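Local coordinates for protein LamCAT (Aquimarina, PDB 6JH5) that probably hydrolyses the beta-glucan laminarin, as a marine bacterial laminarinase of glycosyl hydrolase family 16, at residues N144-S152 with V173-A181. Numbering follows the deposited sequence. Where two conformers were deposited one is given.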
loop_
_atom_site.group_PDB
_atom_site.type_symbol
_atom_site.label_atom_id
_atom_site.label_comp_id
_atom_site.label_asym_id
_atom_site.label_seq_id
_atom_site.Cartn_x
_atom_site.Cartn_y
_atom_site.Cartn_z
ATOM N N ASN A 144 0.500 9.390 13.782
ATOM C CA ASN A 144 0.100 8.103 13.172
ATOM C C ASN A 144 -0.758 7.298 14.150
ATOM O O ASN A 144 -0.697 7.533 15.324
ATOM C CB ASN A 144 1.247 7.380 12.493
ATOM C CG ASN A 144 2.249 6.888 13.495
ATOM O OD1 ASN A 144 1.900 6.251 14.459
ATOM N ND2 ASN A 144 3.503 7.160 13.238
ATOM N N TYR A 145 -1.583 6.434 13.591
ATOM C CA TYR A 145 -2.480 5.609 14.418
ATOM C C TYR A 145 -2.593 4.261 13.716
ATOM O O TYR A 145 -3.096 4.224 12.643
ATOM C CB TYR A 145 -3.807 6.338 14.603
ATOM C CG TYR A 145 -4.744 5.699 15.584
ATOM C CD1 TYR A 145 -4.376 5.490 16.890
ATOM C CD2 TYR A 145 -6.012 5.338 15.197
ATOM C CE1 TYR A 145 -5.258 4.935 17.790
ATOM C CE2 TYR A 145 -6.909 4.784 16.085
ATOM C CZ TYR A 145 -6.530 4.574 17.391
ATOM O OH TYR A 145 -7.405 4.037 18.278
ATOM N N SER A 146 -2.188 3.217 14.415
ATOM C CA SER A 146 -2.015 1.912 13.751
ATOM C C SER A 146 -2.655 0.780 14.533
ATOM O O SER A 146 -2.732 0.859 15.710
ATOM C CB SER A 146 -0.559 1.632 13.629
ATOM O OG SER A 146 -0.361 0.595 12.734
ATOM N N GLY A 147 -2.998 -0.263 13.797
ATOM C CA GLY A 147 -3.586 -1.492 14.335
ATOM C C GLY A 147 -3.082 -2.712 13.593
ATOM O O GLY A 147 -2.563 -2.582 12.543
ATOM N N SER A 148 -3.271 -3.874 14.185
ATOM C CA SER A 148 -2.770 -5.105 13.550
ATOM C C SER A 148 -3.723 -6.268 13.795
ATOM O O SER A 148 -4.547 -6.185 14.641
ATOM C CB SER A 148 -1.400 -5.428 14.043
ATOM O OG SER A 148 -1.453 -5.749 15.411
ATOM N N ILE A 149 -3.566 -7.293 12.979
ATOM C CA ILE A 149 -4.389 -8.518 13.105
ATOM C C ILE A 149 -3.511 -9.725 12.778
ATOM O O ILE A 149 -2.757 -9.661 11.885
ATOM C CB ILE A 149 -5.618 -8.445 12.189
ATOM C CG1 ILE A 149 -6.539 -9.642 12.411
ATOM C CG2 ILE A 149 -5.206 -8.322 10.734
ATOM C CD1 ILE A 149 -7.813 -9.575 11.641
ATOM N N PRO A 150 -3.608 -10.824 13.541
ATOM C CA PRO A 150 -2.842 -11.999 13.206
ATOM C C PRO A 150 -3.307 -12.585 11.876
ATOM O O PRO A 150 -4.464 -12.643 11.625
ATOM C CB PRO A 150 -3.207 -12.990 14.311
ATOM C CG PRO A 150 -3.605 -12.097 15.448
ATOM C CD PRO A 150 -4.363 -10.961 14.791
ATOM N N VAL A 151 -2.329 -12.892 11.047
ATOM C CA VAL A 151 -2.567 -13.578 9.766
ATOM C C VAL A 151 -1.516 -14.675 9.732
ATOM O O VAL A 151 -0.361 -14.365 9.613
ATOM C CB VAL A 151 -2.432 -12.608 8.581
ATOM C CG1 VAL A 151 -2.701 -13.320 7.280
ATOM C CG2 VAL A 151 -3.375 -11.437 8.749
ATOM N N SER A 152 -1.972 -15.903 9.926
ATOM C CA SER A 152 -0.910 -17.008 9.854
ATOM C C SER A 152 -0.176 -17.404 8.544
ATOM O O SER A 152 0.954 -17.841 8.614
ATOM C CB SER A 152 -1.394 -18.194 10.618
ATOM O OG SER A 152 -2.559 -18.679 10.046
ATOM N N VAL A 173 -9.373 -7.614 7.534
ATOM C CA VAL A 173 -8.720 -8.690 6.741
ATOM C C VAL A 173 -9.703 -9.857 6.713
ATOM O O VAL A 173 -10.185 -10.212 7.739
ATOM C CB VAL A 173 -7.347 -9.131 7.263
ATOM C CG1 VAL A 173 -6.761 -10.224 6.378
ATOM C CG2 VAL A 173 -6.418 -7.941 7.381
ATOM N N ASP A 174 -10.097 -10.274 5.518
ATOM C CA ASP A 174 -11.079 -11.377 5.338
ATOM C C ASP A 174 -12.378 -11.021 6.056
ATOM O O ASP A 174 -12.996 -11.893 6.638
ATOM C CB ASP A 174 -10.486 -12.714 5.749
ATOM C CG ASP A 174 -9.203 -13.046 5.015
ATOM O OD1 ASP A 174 -9.095 -12.697 3.855
ATOM O OD2 ASP A 174 -8.361 -13.629 5.634
ATOM N N GLY A 175 -12.700 -9.732 6.070
ATOM C CA GLY A 175 -13.939 -9.212 6.672
ATOM C C GLY A 175 -13.869 -9.065 8.177
ATOM O O GLY A 175 -14.842 -8.712 8.745
ATOM N N ASN A 176 -12.712 -9.309 8.754
ATOM C CA ASN A 176 -12.545 -9.209 10.220
ATOM C C ASN A 176 -12.036 -7.802 10.563
ATOM O O ASN A 176 -10.976 -7.460 10.149
ATOM C CB ASN A 176 -11.607 -10.291 10.736
ATOM C CG ASN A 176 -12.129 -11.681 10.453
ATOM O OD1 ASN A 176 -11.418 -12.517 9.936
ATOM N ND2 ASN A 176 -13.368 -11.909 10.784
ATOM N N LEU A 177 -12.835 -7.059 11.322
ATOM C CA LEU A 177 -12.478 -5.669 11.711
ATOM C C LEU A 177 -11.362 -5.724 12.752
ATOM O O LEU A 177 -11.491 -6.471 13.679
ATOM C CB LEU A 177 -13.717 -5.004 12.304
ATOM C CG LEU A 177 -13.514 -3.607 12.865
ATOM C CD1 LEU A 177 -13.180 -2.664 11.746
ATOM C CD2 LEU A 177 -14.757 -3.151 13.598
ATOM N N TYR A 178 -10.283 -4.979 12.535
ATOM C CA TYR A 178 -9.170 -4.975 13.517
ATOM C C TYR A 178 -8.661 -3.564 13.841
ATOM O O TYR A 178 -7.924 -3.436 14.756
ATOM C CB TYR A 178 -8.034 -5.869 13.024
ATOM C CG TYR A 178 -7.313 -5.309 11.834
ATOM C CD1 TYR A 178 -7.789 -5.539 10.570
ATOM C CD2 TYR A 178 -6.204 -4.511 11.986
ATOM C CE1 TYR A 178 -7.156 -5.022 9.465
ATOM C CE2 TYR A 178 -5.550 -3.996 10.889
ATOM C CZ TYR A 178 -6.037 -4.238 9.626
ATOM O OH TYR A 178 -5.416 -3.721 8.545
ATOM N N HIS A 179 -9.046 -2.557 13.067
ATOM C CA HIS A 179 -8.567 -1.183 13.348
ATOM C C HIS A 179 -9.634 -0.189 12.909
ATOM O O HIS A 179 -10.370 -0.492 12.023
ATOM C CB HIS A 179 -7.205 -0.934 12.677
ATOM C CG HIS A 179 -6.530 0.349 13.027
ATOM N ND1 HIS A 179 -6.419 0.805 14.310
ATOM C CD2 HIS A 179 -5.894 1.253 12.265
ATOM C CE1 HIS A 179 -5.758 1.929 14.310
ATOM N NE2 HIS A 179 -5.433 2.228 13.089
ATOM N N GLU A 180 -9.710 0.925 13.598
ATOM C CA GLU A 180 -10.728 1.947 13.285
ATOM C C GLU A 180 -10.181 3.296 13.731
ATOM O O GLU A 180 -9.547 3.343 14.740
ATOM C CB GLU A 180 -12.045 1.617 13.990
ATOM C CG GLU A 180 -13.144 2.621 13.746
ATOM C CD GLU A 180 -14.495 2.191 14.299
ATOM O OE1 GLU A 180 -14.735 1.012 14.337
ATOM O OE2 GLU A 180 -15.272 3.046 14.652
ATOM N N ALA A 181 -10.423 4.319 12.937
ATOM C CA ALA A 181 -9.966 5.660 13.326
ATOM C C ALA A 181 -11.085 6.654 13.029
ATOM O O ALA A 181 -11.559 6.673 11.933
ATOM C CB ALA A 181 -8.719 6.016 12.564
HETATM O O HOH W 1 -9.502 2.778 17.620
HETATM O O HOH W 2 -5.578 -3.456 16.220
#
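H179 lays its imidazole against the backbone of strand 144-150, illustrating how two antiparallel strands in different layers of a beta-sandwich can be joined through rings. CB starts 4.0 Å from G147 CA. With CG anti to the backbone N (chi1 -172°), the ring reaches across to the other strand. CG and ND1 approach G147, whose N lies over the centre of one ring face and whose CA makes a CH-pi contact with the same face, 3.8 Å from the centroid. CD2 meets G147 N, with S146 C a little farther off. Further out, CE1 comes within 3.3 Å of S146 C, and at the tip NE2 donates to Y145 O over 3.1 Å. That bond is bent (152° at the hydrogen), and the donor stands above the carbonyl plane rather than on a lone pair. W171 meets the H179 ring from outside the two segments.

Y145 also points toward the second strand: its CD2 lies near H179 CE1, with the two ring planes inclined at 44°, and touches A181 CB. A water donates to E180 O, its link to Y145 OH doubtful because so short; a second water accepts from S148 N and donates to Y178 O.

The other end is apolar. I149 CG2 sits over the centre of the Y178 ring face and meets V173 CG2 at 3.6 Å; I149 CD1 reaches N176 CB, at the residue that ends the type I' turn of the 168-173/176-182 hairpin.

Backbone bonds tie 144-150 to strand 128-136 instead, as expected in the concanavalin-like fold of this family. One direct side-chain hydrogen bond, one clear water bridge, a doubtful second, two CH-pi contacts and a few apolar ones join the strands, which suggests that the cohesion is mostly dispersive, with its direct polar link at the imidazole.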